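Local coordinates for protein aminoacyl-tRNA synthetase (Cryptosporidium parvum, PDB 5F9Z) that probably attaches proline to its cognate tRNA at the expense of ATP, as a class II prolyl-tRNA synthetase, and binds the inhibitor halofuginone, at residues Ile305-Ile310 against Cys360-Val365. Sequence-based numbering, arbitrary orientation.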
ATOM      1  N   ILE A 305       3.611  24.414  -0.373  1.00 26.51           N
ATOM      2  CA  ILE A 305       3.914  25.233   0.793  1.00 27.38           C
ATOM      3  C   ILE A 305       4.435  26.575   0.295  1.00 28.03           C
ATOM      4  O   ILE A 305       5.348  26.628  -0.537  1.00 27.79           O
ATOM      5  CB  ILE A 305       4.915  24.540   1.738  1.00 26.37           C
ATOM      6  CG1 ILE A 305       5.165  25.399   2.979  1.00 26.53           C
ATOM      7  CG2 ILE A 305       6.221  24.194   1.027  1.00 19.54           C
ATOM      8  CD1 ILE A 305       3.963  25.504   3.891  1.00 26.59           C
ATOM      9  N   ILE A 306       3.827  27.656   0.772  1.00 28.91           N
ATOM     10  CA  ILE A 306       4.194  29.006   0.364  1.00 28.66           C
ATOM     11  C   ILE A 306       5.132  29.563   1.424  1.00 30.97           C
ATOM     12  O   ILE A 306       4.727  29.803   2.566  1.00 32.91           O
ATOM     13  CB  ILE A 306       2.960  29.898   0.178  1.00 27.75           C
ATOM     14  CG1 ILE A 306       2.017  29.292  -0.864  1.00 26.58           C
ATOM     15  CG2 ILE A 306       3.376  31.302  -0.236  1.00 27.72           C
ATOM     16  CD1 ILE A 306       0.778  30.121  -1.121  1.00 27.31           C
ATOM     17  N   ILE A 307       6.391  29.766   1.048  1.00 31.17           N
ATOM     18  CA  ILE A 307       7.411  30.225   1.987  1.00 33.76           C
ATOM     19  C   ILE A 307       7.863  31.625   1.590  1.00 37.00           C
ATOM     20  O   ILE A 307       8.702  31.773   0.689  1.00 36.96           O
ATOM     21  CB  ILE A 307       8.598  29.250   2.035  1.00 33.16           C
ATOM     22  CG1 ILE A 307       8.109  27.838   2.366  1.00 32.74           C
ATOM     23  CG2 ILE A 307       9.625  29.713   3.054  1.00 33.10           C
ATOM     24  CD1 ILE A 307       9.207  26.797   2.376  1.00 33.24           C
ATOM     25  N   PRO A 308       7.334  32.673   2.217  1.00 38.22           N
ATOM     26  CA  PRO A 308       7.821  34.025   1.920  1.00 39.19           C
ATOM     27  C   PRO A 308       9.223  34.230   2.470  1.00 39.40           C
ATOM     28  O   PRO A 308       9.549  33.791   3.575  1.00 40.50           O
ATOM     29  CB  PRO A 308       6.803  34.931   2.620  1.00 40.19           C
ATOM     30  CG  PRO A 308       6.250  34.087   3.721  1.00 39.11           C
ATOM     31  CD  PRO A 308       6.226  32.683   3.188  1.00 37.64           C
ATOM     32  N   ILE A 309      10.059  34.899   1.678  1.00 40.08           N
ATOM     33  CA  ILE A 309      11.434  35.176   2.079  1.00 41.80           C
ATOM     34  C   ILE A 309      11.425  36.223   3.182  1.00 44.66           C
ATOM     35  O   ILE A 309      11.391  37.430   2.912  1.00 45.73           O
ATOM     36  CB  ILE A 309      12.288  35.637   0.884  1.00 41.82           C
ATOM     37  CG1 ILE A 309      12.177  34.633  -0.263  1.00 39.06           C
ATOM     38  CG2 ILE A 309      13.740  35.807   1.303  1.00 43.11           C
ATOM     39  CD1 ILE A 309      12.548  33.228   0.130  1.00 37.62           C
ATOM     40  N   ILE A 310      11.449  35.768   4.435  1.00 45.51           N
ATOM     41  CA  ILE A 310      11.416  36.653   5.591  1.00 48.02           C
ATOM     42  C   ILE A 310      12.248  36.018   6.696  1.00 49.24           C
ATOM     43  O   ILE A 310      12.497  34.810   6.700  1.00 50.18           O
ATOM     44  CB  ILE A 310       9.970  36.919   6.074  1.00 48.67           C
ATOM     45  CG1 ILE A 310       9.883  38.256   6.813  1.00 51.59           C
ATOM     46  CG2 ILE A 310       9.478  35.780   6.958  1.00 47.74           C
ATOM     47  CD1 ILE A 310      10.150  39.458   5.932  1.00 52.75           C
ATOM     48  N   CYS A 360       5.116  18.568  -2.257  1.00 21.87           N
ATOM     49  CA  CYS A 360       5.445  18.434  -3.673  1.00 21.66           C
ATOM     50  C   CYS A 360       6.132  19.683  -4.212  1.00 22.40           C
ATOM     51  O   CYS A 360       7.164  19.597  -4.887  1.00 25.21           O
ATOM     52  CB  CYS A 360       4.179  18.133  -4.473  1.00 21.32           C
ATOM     53  SG  CYS A 360       3.234  16.733  -3.848  1.00 23.10           S
ATOM     54  N   LEU A 361       5.568  20.854  -3.936  1.00 21.34           N
ATOM     55  CA  LEU A 361       6.093  22.110  -4.450  1.00 22.89           C
ATOM     56  C   LEU A 361       6.218  23.114  -3.315  1.00 26.38           C
ATOM     57  O   LEU A 361       5.380  23.146  -2.408  1.00 28.23           O
ATOM     58  CB  LEU A 361       5.188  22.687  -5.548  1.00 22.02           C
ATOM     59  CG  LEU A 361       4.773  21.769  -6.700  1.00 21.12           C
ATOM     60  CD1 LEU A 361       3.705  22.440  -7.549  1.00 17.61           C
ATOM     61  CD2 LEU A 361       5.974  21.387  -7.550  1.00 21.04           C
ATOM     62  N   ARG A 362       7.263  23.933  -3.365  1.00 27.87           N
ATOM     63  CA  ARG A 362       7.399  25.062  -2.460  1.00 29.11           C
ATOM     64  C   ARG A 362       7.455  26.346  -3.274  1.00 29.54           C
ATOM     65  O   ARG A 362       8.082  26.396  -4.336  1.00 29.28           O
ATOM     66  CB  ARG A 362       8.639  24.939  -1.562  1.00 28.12           C
ATOM     67  CG  ARG A 362       9.979  25.151  -2.242  1.00 29.77           C
ATOM     68  CD  ARG A 362      10.999  25.644  -1.229  1.00 31.02           C
ATOM     69  NE  ARG A 362      12.369  25.597  -1.729  1.00 31.39           N
ATOM     70  CZ  ARG A 362      13.201  24.581  -1.523  1.00 33.31           C
ATOM     71  NH1 ARG A 362      12.799  23.525  -0.829  1.00 35.02           N
ATOM     72  NH2 ARG A 362      14.433  24.618  -2.012  1.00 33.43           N
ATOM     73  N   PHE A 363       6.769  27.374  -2.783  1.00 30.12           N
ATOM     74  CA  PHE A 363       6.743  28.684  -3.418  1.00 29.12           C
ATOM     75  C   PHE A 363       7.604  29.633  -2.597  1.00 29.82           C
ATOM     76  O   PHE A 363       7.327  29.862  -1.415  1.00 30.18           O
ATOM     77  CB  PHE A 363       5.317  29.224  -3.531  1.00 28.76           C
ATOM     78  CG  PHE A 363       4.460  28.500  -4.536  1.00 27.94           C
ATOM     79  CD1 PHE A 363       4.969  27.457  -5.293  1.00 27.20           C
ATOM     80  CD2 PHE A 363       3.141  28.877  -4.730  1.00 26.67           C
ATOM     81  CE1 PHE A 363       4.175  26.799  -6.214  1.00 25.80           C
ATOM     82  CE2 PHE A 363       2.345  28.227  -5.651  1.00 25.25           C
ATOM     83  CZ  PHE A 363       2.862  27.186  -6.393  1.00 24.95           C
ATOM     84  N   GLU A 364       8.646  30.172  -3.219  1.00 30.72           N
ATOM     85  CA  GLU A 364       9.500  31.174  -2.596  1.00 31.32           C
ATOM     86  C   GLU A 364       9.031  32.550  -3.053  1.00 31.59           C
ATOM     87  O   GLU A 364       9.063  32.853  -4.250  1.00 34.04           O
ATOM     88  CB  GLU A 364      10.965  30.942  -2.959  1.00 31.71           C
ATOM     89  CG  GLU A 364      11.467  29.555  -2.593  1.00 31.98           C
ATOM     90  CD  GLU A 364      12.899  29.314  -3.025  1.00 35.22           C
ATOM     91  OE1 GLU A 364      13.500  30.223  -3.635  1.00 37.70           O
ATOM     92  OE2 GLU A 364      13.423  28.213  -2.754  1.00 36.10           O
ATOM     93  N   VAL A 365       8.588  33.370  -2.105  1.00 29.52           N
ATOM     94  CA  VAL A 365       8.000  34.673  -2.397  1.00 28.86           C
ATOM     95  C   VAL A 365       8.876  35.728  -1.733  1.00 31.30           C
ATOM     96  O   VAL A 365       8.762  35.976  -0.527  1.00 33.22           O
ATOM     97  CB  VAL A 365       6.548  34.773  -1.919  1.00 28.37           C
ATOM     98  CG1 VAL A 365       5.969  36.138  -2.263  1.00 29.60           C
ATOM     99  CG2 VAL A 365       5.711  33.663  -2.538  1.00 23.50           C
TER
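Phe363's ring meets Ile306 obliquely, CD2 lying 4.0 Å from Ile306 CG1, and Ile306 CG2 reaches on to Val365 CG2. The other flat group is the Arg362 guanidinium: the Glu364 carboxylate sits at its edge, in plane, and NE donates to the anti lone pair of OE2 in a 3.0 Å salt bridge. NH1 forms a second salt bridge, with Glu355, and Tyr351 adds a cation-pi contact. Arg362 CG lies between the backbone N and the carbonyl carbon (chi1 72°), and the chain, extended to NE, carries the guanidinium to Glu364. Its CB packs 3.6 Å from Ile305 CG2.

A parallel backbone ladder joins the strands. Ile305 N donates to Leu361 O, Phe363 N to Ile305 O at 2.8 Å, and Ile307 N to Phe363 O. In the last two bonds, Val365 N to Ile307 O and Ile309 N to Val365 O, the donor approaches from above the carbonyl plane, by 39° and 49°. Val365 O also accepts from Gln319.

In the anticodon-binding domain, these are adjacent inner strands, 361-365 in the middle of a five-stranded mixed sheet. Helix 347-356 packs on the Ile305, Arg362, Ile307 and Glu364 face; helix 317-332 covers Ile306, Phe363, Pro308 and Val365's face, where helix 393-417 also touches Phe363.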